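Local structure of polyphenol oxidase, chloroplastic (Malus domestica, 6ELV) at residues 60-72 with 120-134. The protein catalyses the oxidation of mono- and o-diphenols to o-diquinones, and is represented here by its separately expressed C-terminal domain. Sequence-based numbering, arbitrary orientation.
Sequences VAVKFDVYVNDVD and DDSVVVTLVPKFGAV. With CA (calcium ion), chain B.
Lys-63 O takes two backbone N-H groups, from Lys-130 N at 2.9 Å and Phe-131 N at 3.2 Å, the doubled grip of a classic beta bulge. Strands 62-70 and 122-131 run antiparallel as inner neighbours of a mixed sheet. The Phe-131 ring lies with one face under Lys-63 CB, 3.7 Å from its centroid in a CH-pi contact. Lys-63 bends at its last torsion (chi4 -80°), turning NZ to the syn lone pair of Asp-65 OD1, also bonded by Ser-86. On the opposite face Val-66 CG2 meets Leu-127 CD2 at 3.9 Å. Asn-69 CG sits between backbone N and carbonyl carbon (chi1 69°), laying OD1 3.5 Å from Val-124 CG1, while ND2 gives Asp-70 O a bent 2.8 Å bond. A water 2.7 Å from Asn-69 OD1 also bonds Val-124 O and Thr-126 OG1. A leucine in place of Asn-69 would probably leave this water one partner fewer and Asp-70 O without its side-chain donor. Calcium is held bidentately by Asp-70 and Asp-120, with Asp-72 OD2 and two waters. Another water bridges Val-71 N to Asp-120 OD2 and Ser-122 O. Five carboxylate oxygens would probably repel without the cation, which links both segments beyond the pair Asn-69 with Val-124.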
ATOM      1  N   VAL A  60      -4.804   9.278 -18.661  1.00  9.76           N
ATOM      2  CA  VAL A  60      -3.761   8.258 -18.635  1.00 10.83           C
ATOM      3  C   VAL A  60      -4.328   7.056 -17.887  1.00 10.53           C
ATOM      4  O   VAL A  60      -4.705   7.176 -16.717  1.00 11.02           O
ATOM      5  CB  VAL A  60      -2.494   8.785 -17.940  1.00 12.41           C
ATOM      6  CG1 VAL A  60      -1.470   7.662 -17.749  1.00 13.92           C
ATOM      7  CG2 VAL A  60      -1.892   9.953 -18.718  1.00 12.95           C
ATOM      8  N   ALA A  61      -4.379   5.892 -18.539  1.00 10.95           N
ATOM      9  CA  ALA A  61      -4.750   4.674 -17.824  1.00 12.29           C
ATOM     10  C   ALA A  61      -3.703   4.388 -16.758  1.00 10.33           C
ATOM     11  O   ALA A  61      -2.497   4.480 -17.021  1.00 11.55           O
ATOM     12  CB  ALA A  61      -4.812   3.489 -18.784  1.00 14.57           C
ATOM     13  N   VAL A  62      -4.151   4.057 -15.552  1.00  9.68           N
ATOM     14  CA  VAL A  62      -3.242   3.793 -14.446  1.00  9.25           C
ATOM     15  C   VAL A  62      -3.576   2.447 -13.833  1.00  9.16           C
ATOM     16  O   VAL A  62      -4.750   2.129 -13.597  1.00 10.81           O
ATOM     17  CB  VAL A  62      -3.288   4.908 -13.386  1.00 10.45           C
ATOM     18  CG1 VAL A  62      -2.496   4.505 -12.137  1.00 11.95           C
ATOM     19  CG2 VAL A  62      -2.748   6.192 -13.966  1.00 12.00           C
ATOM     20  N   LYS A  63      -2.539   1.658 -13.569  1.00  8.27           N
ATOM     21  CA  LYS A  63      -2.691   0.461 -12.761  1.00  8.41           C
ATOM     22  C   LYS A  63      -1.423   0.247 -11.962  1.00  7.58           C
ATOM     23  O   LYS A  63      -0.318   0.312 -12.511  1.00  7.94           O
ATOM     24  CB  LYS A  63      -2.932  -0.766 -13.627  1.00 10.23           C
ATOM     25  CG  LYS A  63      -3.096  -2.043 -12.815  1.00 12.43           C
ATOM     26  CD  LYS A  63      -3.676  -3.138 -13.679  1.00 15.81           C
ATOM     27  CE  LYS A  63      -4.348  -4.212 -12.858  1.00 20.15           C
ATOM     28  NZ  LYS A  63      -3.354  -5.135 -12.306  1.00 19.74           N
ATOM     29  N   PHE A  64      -1.591  -0.033 -10.675  1.00  7.44           N
ATOM     30  CA  PHE A  64      -0.506  -0.545  -9.860  1.00  7.26           C
ATOM     31  C   PHE A  64      -1.065  -1.587  -8.908  1.00  6.90           C
ATOM     32  O   PHE A  64      -2.222  -1.508  -8.479  1.00  8.18           O
ATOM     33  CB  PHE A  64       0.296   0.558  -9.137  1.00  8.27           C
ATOM     34  CG  PHE A  64      -0.457   1.330  -8.076  1.00  8.27           C
ATOM     35  CD1 PHE A  64      -0.566   0.851  -6.771  1.00  8.18           C
ATOM     36  CD2 PHE A  64      -0.984   2.580  -8.368  1.00  9.19           C
ATOM     37  CE1 PHE A  64      -1.218   1.582  -5.797  1.00  9.39           C
ATOM     38  CE2 PHE A  64      -1.641   3.324  -7.402  1.00 10.13           C
ATOM     39  CZ  PHE A  64      -1.761   2.825  -6.112  1.00  9.91           C
ATOM     40  N   ASP A  65      -0.227  -2.563  -8.584  1.00  7.18           N
ATOM     41  CA  ASP A  65      -0.592  -3.661  -7.709  1.00  7.56           C
ATOM     42  C   ASP A  65       0.113  -3.502  -6.367  1.00  6.94           C
ATOM     43  O   ASP A  65       1.200  -2.922  -6.279  1.00  9.03           O
ATOM     44  CB  ASP A  65      -0.260  -5.007  -8.356  1.00  8.15           C
ATOM     45  CG  ASP A  65      -0.987  -5.223  -9.678  1.00  8.75           C
ATOM     46  OD1 ASP A  65      -2.077  -4.644  -9.899  1.00  9.83           O
ATOM     47  OD2 ASP A  65      -0.469  -5.997 -10.498  1.00 11.18           O
ATOM     48  N   VAL A  66      -0.525  -4.009  -5.318  1.00  6.98           N
ATOM     49  CA  VAL A  66      -0.051  -3.846  -3.951  1.00  7.05           C
ATOM     50  C   VAL A  66       0.151  -5.219  -3.333  1.00  7.03           C
ATOM     51  O   VAL A  66      -0.753  -6.066  -3.389  1.00  7.24           O
ATOM     52  CB  VAL A  66      -1.055  -3.039  -3.112  1.00  7.35           C
ATOM     53  CG1 VAL A  66      -0.505  -2.792  -1.710  1.00  8.36           C
ATOM     54  CG2 VAL A  66      -1.403  -1.729  -3.804  1.00  8.91           C
ATOM     55  N   TYR A  67       1.324  -5.421  -2.734  1.00  6.72           N
ATOM     56  CA  TYR A  67       1.678  -6.660  -2.053  1.00  7.39           C
ATOM     57  C   TYR A  67       2.152  -6.343  -0.639  1.00  7.14           C
ATOM     58  O   TYR A  67       2.613  -5.237  -0.350  1.00  7.44           O
ATOM     59  CB  TYR A  67       2.788  -7.423  -2.800  1.00  8.38           C
ATOM     60  CG  TYR A  67       2.375  -7.922  -4.160  1.00  8.09           C
ATOM     61  CD1 TYR A  67       2.253  -7.054  -5.241  1.00 10.25           C
ATOM     62  CD2 TYR A  67       2.117  -9.268  -4.373  1.00 10.53           C
ATOM     63  CE1 TYR A  67       1.877  -7.519  -6.484  1.00 12.52           C
ATOM     64  CE2 TYR A  67       1.742  -9.737  -5.615  1.00 12.69           C
ATOM     65  CZ  TYR A  67       1.607  -8.855  -6.663  1.00 13.75           C
ATOM     66  OH  TYR A  67       1.232  -9.316  -7.906  1.00 19.40           O
ATOM     67  N   VAL A  68       2.070  -7.338   0.237  1.00  7.46           N
ATOM     68  CA  VAL A  68       2.533  -7.200   1.615  1.00  7.35           C
ATOM     69  C   VAL A  68       3.412  -8.394   1.960  1.00  7.71           C
ATOM     70  O   VAL A  68       3.133  -9.521   1.540  1.00  8.74           O
ATOM     71  CB  VAL A  68       1.325  -7.105   2.581  1.00  8.43           C
ATOM     72  CG1 VAL A  68       1.772  -7.034   4.035  1.00  9.60           C
ATOM     73  CG2 VAL A  68       0.486  -5.888   2.249  1.00  9.74           C
ATOM     74  N   ASN A  69       4.452  -8.159   2.760  1.00  7.34           N
ATOM     75  CA  ASN A  69       5.253  -9.256   3.284  1.00  7.92           C
ATOM     76  C   ASN A  69       5.682  -8.953   4.709  1.00  7.21           C
ATOM     77  O   ASN A  69       5.654  -7.812   5.163  1.00  7.89           O
ATOM     78  CB  ASN A  69       6.464  -9.640   2.395  1.00  8.74           C
ATOM     79  CG  ASN A  69       7.571  -8.590   2.357  1.00  8.92           C
ATOM     80  OD1 ASN A  69       7.601  -7.742   1.463  1.00  9.72           O
ATOM     81  ND2 ASN A  69       8.520  -8.676   3.283  1.00  9.41           N
ATOM     82  N   ASP A  70       6.108 -10.018   5.388  1.00  7.75           N
ATOM     83  CA  ASP A  70       6.592  -9.946   6.758  1.00  8.37           C
ATOM     84  C   ASP A  70       7.875  -9.119   6.795  1.00  7.56           C
ATOM     85  O   ASP A  70       8.816  -9.371   6.029  1.00  8.45           O
ATOM     86  CB  ASP A  70       6.823 -11.385   7.232  1.00  8.79           C
ATOM     87  CG  ASP A  70       7.175 -11.496   8.698  1.00  8.32           C
ATOM     88  OD1 ASP A  70       8.135 -10.826   9.143  1.00  8.57           O
ATOM     89  OD2 ASP A  70       6.526 -12.307   9.405  1.00  9.72           O
ATOM     90  N   VAL A  71       7.906  -8.133   7.697  1.00  8.15           N
ATOM     91  CA  VAL A  71       9.026  -7.210   7.818  1.00  8.90           C
ATOM     92  C   VAL A  71      10.346  -7.908   8.112  1.00  8.55           C
ATOM     93  O   VAL A  71      11.412  -7.356   7.832  1.00 10.23           O
ATOM     94  CB  VAL A  71       8.686  -6.140   8.877  1.00 10.16           C
ATOM     95  CG1 VAL A  71       8.647  -6.753  10.274  1.00 10.71           C
ATOM     96  CG2 VAL A  71       9.646  -4.964   8.793  1.00 11.11           C
ATOM     97  N   ASP A  72      10.306  -9.105   8.674  1.00  8.06           N
ATOM     98  CA  ASP A  72      11.519  -9.824   9.030  1.00  8.98           C
ATOM     99  C   ASP A  72      12.061 -10.694   7.900  1.00  9.20           C
ATOM    100  O   ASP A  72      13.122 -11.311   8.059  1.00 10.23           O
ATOM    101  CB  ASP A  72      11.225 -10.693  10.241  1.00  9.40           C
ATOM    102  CG  ASP A  72      10.668  -9.892  11.407  1.00  9.64           C
ATOM    103  OD1 ASP A  72      11.359  -8.938  11.833  1.00 11.08           O
ATOM    104  OD2 ASP A  72       9.548 -10.192  11.883  1.00  9.95           O
ATOM    105  N   ASP A 120       3.769  -9.084  14.483  1.00 11.13           N
ATOM    106  CA  ASP A 120       4.743  -8.056  14.139  1.00 10.28           C
ATOM    107  C   ASP A 120       4.137  -6.665  14.333  1.00  9.91           C
ATOM    108  O   ASP A 120       2.920  -6.475  14.283  1.00 11.10           O
ATOM    109  CB  ASP A 120       5.189  -8.197  12.680  1.00 10.22           C
ATOM    110  CG  ASP A 120       5.976  -9.482  12.397  1.00 10.14           C
ATOM    111  OD1 ASP A 120       6.539 -10.102  13.325  1.00 11.52           O
ATOM    112  OD2 ASP A 120       6.045  -9.854  11.212  1.00 10.34           O
ATOM    113  N   ASP A 121       5.011  -5.675  14.531  1.00 10.39           N
ATOM    114  CA  ASP A 121       4.582  -4.293  14.725  1.00 11.10           C
ATOM    115  C   ASP A 121       4.537  -3.489  13.430  1.00 10.51           C
ATOM    116  O   ASP A 121       4.003  -2.374  13.429  1.00 11.87           O
ATOM    117  CB  ASP A 121       5.502  -3.574  15.712  1.00 14.57           C
ATOM    118  CG  ASP A 121       5.240  -3.976  17.146  1.00 19.47           C
ATOM    119  OD1 ASP A 121       4.063  -4.179  17.507  1.00 22.45           O
ATOM    120  OD2 ASP A 121       6.209  -4.092  17.918  1.00 23.41           O
ATOM    121  N   SER A 122       5.090  -4.019  12.342  1.00 10.08           N
ATOM    122  CA  SER A 122       5.097  -3.344  11.055  1.00  9.84           C
ATOM    123  C   SER A 122       5.101  -4.421   9.991  1.00  8.75           C
ATOM    124  O   SER A 122       5.327  -5.593  10.285  1.00  9.60           O
ATOM    125  CB  SER A 122       6.343  -2.479  10.902  1.00 11.45           C
ATOM    126  OG  SER A 122       7.516  -3.263  11.022  1.00 15.08           O
ATOM    127  N   VAL A 123       4.843  -4.007   8.746  1.00  8.78           N
ATOM    128  CA  VAL A 123       4.877  -4.884   7.580  1.00  8.12           C
ATOM    129  C   VAL A 123       5.592  -4.147   6.460  1.00  8.41           C
ATOM    130  O   VAL A 123       5.801  -2.935   6.520  1.00 10.35           O
ATOM    131  CB  VAL A 123       3.467  -5.320   7.128  1.00  9.41           C
ATOM    132  CG1 VAL A 123       2.759  -6.080   8.244  1.00 11.50           C
ATOM    133  CG2 VAL A 123       2.641  -4.103   6.675  1.00 10.52           C
ATOM    134  N   VAL A 124       5.952  -4.888   5.414  1.00  7.54           N
ATOM    135  CA  VAL A 124       6.495  -4.279   4.205  1.00  7.79           C
ATOM    136  C   VAL A 124       5.417  -4.251   3.136  1.00  7.33           C
ATOM    137  O   VAL A 124       4.837  -5.294   2.799  1.00  7.68           O
ATOM    138  CB  VAL A 124       7.738  -5.028   3.706  1.00  8.77           C
ATOM    139  CG1 VAL A 124       8.193  -4.459   2.363  1.00  9.00           C
ATOM    140  CG2 VAL A 124       8.857  -4.930   4.738  1.00 10.72           C
ATOM    141  N   VAL A 125       5.170  -3.067   2.587  1.00  7.10           N
ATOM    142  CA  VAL A 125       4.221  -2.873   1.500  1.00  7.16           C
ATOM    143  C   VAL A 125       5.016  -2.615   0.232  1.00  7.38           C
ATOM    144  O   VAL A 125       5.895  -1.743   0.214  1.00  8.47           O
ATOM    145  CB  VAL A 125       3.263  -1.707   1.796  1.00  8.13           C
ATOM    146  CG1 VAL A 125       2.323  -1.463   0.617  1.00  9.69           C
ATOM    147  CG2 VAL A 125       2.445  -2.023   3.059  1.00  9.65           C
ATOM    148  N   THR A 126       4.684  -3.350  -0.825  1.00  7.50           N
ATOM    149  CA  THR A 126       5.314  -3.208  -2.129  1.00  7.55           C
ATOM    150  C   THR A 126       4.280  -2.675  -3.110  1.00  7.29           C
ATOM    151  O   THR A 126       3.168  -3.208  -3.191  1.00  7.96           O
ATOM    152  CB  THR A 126       5.853  -4.566  -2.601  1.00  8.68           C
ATOM    153  OG1 THR A 126       6.846  -5.040  -1.680  1.00 10.11           O
ATOM    154  CG2 THR A 126       6.509  -4.479  -3.968  1.00 11.00           C
ATOM    155  N   LEU A 127       4.656  -1.637  -3.854  1.00  7.23           N
ATOM    156  CA  LEU A 127       3.819  -1.064  -4.900  1.00  7.59           C
ATOM    157  C   LEU A 127       4.475  -1.372  -6.238  1.00  7.02           C
ATOM    158  O   LEU A 127       5.654  -1.057  -6.440  1.00  7.83           O
ATOM    159  CB  LEU A 127       3.675   0.446  -4.714  1.00  8.95           C
ATOM    160  CG  LEU A 127       3.157   0.917  -3.351  1.00 11.10           C
ATOM    161  CD1 LEU A 127       3.008   2.420  -3.369  1.00 14.96           C
ATOM    162  CD2 LEU A 127       1.842   0.263  -3.012  1.00 11.49           C
ATOM    163  N   VAL A 128       3.713  -1.970  -7.144  1.00  7.70           N
ATOM    164  CA  VAL A 128       4.219  -2.469  -8.418  1.00  7.40           C
ATOM    165  C   VAL A 128       3.494  -1.742  -9.535  1.00  7.30           C
ATOM    166  O   VAL A 128       2.352  -2.072  -9.862  1.00  7.71           O
ATOM    167  CB  VAL A 128       3.999  -3.986  -8.544  1.00  8.75           C
ATOM    168  CG1 VAL A 128       4.647  -4.497  -9.809  1.00 10.27           C
ATOM    169  CG2 VAL A 128       4.514  -4.743  -7.303  1.00  9.77           C
ATOM    170  N   PRO A 129       4.118  -0.741 -10.156  1.00  7.35           N
ATOM    171  CA  PRO A 129       3.442  -0.057 -11.255  1.00  7.94           C
ATOM    172  C   PRO A 129       3.360  -0.974 -12.465  1.00  7.56           C
ATOM    173  O   PRO A 129       4.311  -1.696 -12.792  1.00  8.71           O
ATOM    174  CB  PRO A 129       4.326   1.168 -11.517  1.00  8.76           C
ATOM    175  CG  PRO A 129       5.695   0.714 -11.111  1.00  8.86           C
ATOM    176  CD  PRO A 129       5.466  -0.195  -9.906  1.00  8.37           C
ATOM    177  N   LYS A 130       2.206  -0.945 -13.117  1.00  8.20           N
ATOM    178  CA  LYS A 130       1.965  -1.705 -14.336  1.00  9.79           C
ATOM    179  C   LYS A 130       1.820  -0.812 -15.554  1.00  9.24           C
ATOM    180  O   LYS A 130       2.376  -1.121 -16.609  1.00 11.82           O
ATOM    181  CB  LYS A 130       0.731  -2.602 -14.174  1.00 10.42           C
ATOM    182  CG  LYS A 130       0.835  -3.579 -13.005  1.00 12.44           C
ATOM    183  CD  LYS A 130       2.020  -4.509 -13.161  1.00 15.79           C
ATOM    184  CE  LYS A 130       1.823  -5.476 -14.310  1.00 23.06           C
ATOM    185  NZ  LYS A 130       2.782  -6.613 -14.240  1.00 27.45           N
ATOM    186  N   PHE A 131       1.097   0.293 -15.424  1.00  9.28           N
ATOM    187  CA  PHE A 131       1.063   1.289 -16.478  1.00 10.97           C
ATOM    188  C   PHE A 131       0.581   2.606 -15.898  1.00  9.01           C
ATOM    189  O   PHE A 131      -0.144   2.641 -14.900  1.00  9.34           O
ATOM    190  CB  PHE A 131       0.278   0.850 -17.723  1.00 14.19           C
ATOM    191  CG  PHE A 131      -1.074   0.288 -17.439  1.00 14.05           C
ATOM    192  CD1 PHE A 131      -2.156   1.129 -17.220  1.00 14.48           C
ATOM    193  CD2 PHE A 131      -1.280  -1.087 -17.427  1.00 14.81           C
ATOM    194  CE1 PHE A 131      -3.429   0.614 -16.977  1.00 15.86           C
ATOM    195  CE2 PHE A 131      -2.551  -1.608 -17.199  1.00 15.46           C
ATOM    196  CZ  PHE A 131      -3.628  -0.755 -16.980  1.00 16.31           C
ATOM    197  N   GLY A 132       1.026   3.684 -16.527  1.00  9.26           N
ATOM    198  CA  GLY A 132       0.603   5.023 -16.196  1.00  9.95           C
ATOM    199  C   GLY A 132       1.472   5.724 -15.175  1.00  9.28           C
ATOM    200  O   GLY A 132       1.874   5.120 -14.177  1.00 11.80           O
ATOM    201  N   ALA A 133       1.737   7.006 -15.398  1.00 10.09           N
ATOM    202  CA  ALA A 133       2.443   7.827 -14.424  1.00 10.53           C
ATOM    203  C   ALA A 133       1.510   8.165 -13.272  1.00  9.14           C
ATOM    204  O   ALA A 133       0.400   8.653 -13.488  1.00 11.31           O
ATOM    205  CB  ALA A 133       2.908   9.120 -15.088  1.00 13.06           C
ATOM    206  N   VAL A 134       1.957   7.903 -12.050  1.00  9.49           N
ATOM    207  CA  VAL A 134       1.128   8.129 -10.877  1.00  9.74           C
ATOM    208  C   VAL A 134       2.012   8.560  -9.715  1.00  8.87           C
ATOM    209  O   VAL A 134       3.136   8.075  -9.553  1.00 10.23           O
ATOM    210  CB  VAL A 134       0.267   6.882 -10.564  1.00 10.43           C
ATOM    211  CG1 VAL A 134       1.124   5.693 -10.173  1.00 11.29           C
ATOM    212  CG2 VAL A 134      -0.753   7.182  -9.473  1.00 10.96           C
TER
HETATM  213 CA    CA B 601       7.670 -11.633  11.495  1.00  5.27          CA
HETATM  214  O   HOH W   1       5.576  -6.450   0.176  1.00  8.80           O
HETATM  215  O   HOH W   2       5.532  -8.103   9.227  1.00  9.50           O
HETATM  216  O   HOH W   3       8.459 -12.604  13.624  1.00 12.58           O
HETATM  217  O   HOH W   4       5.993 -13.240  12.154  1.00 12.67           O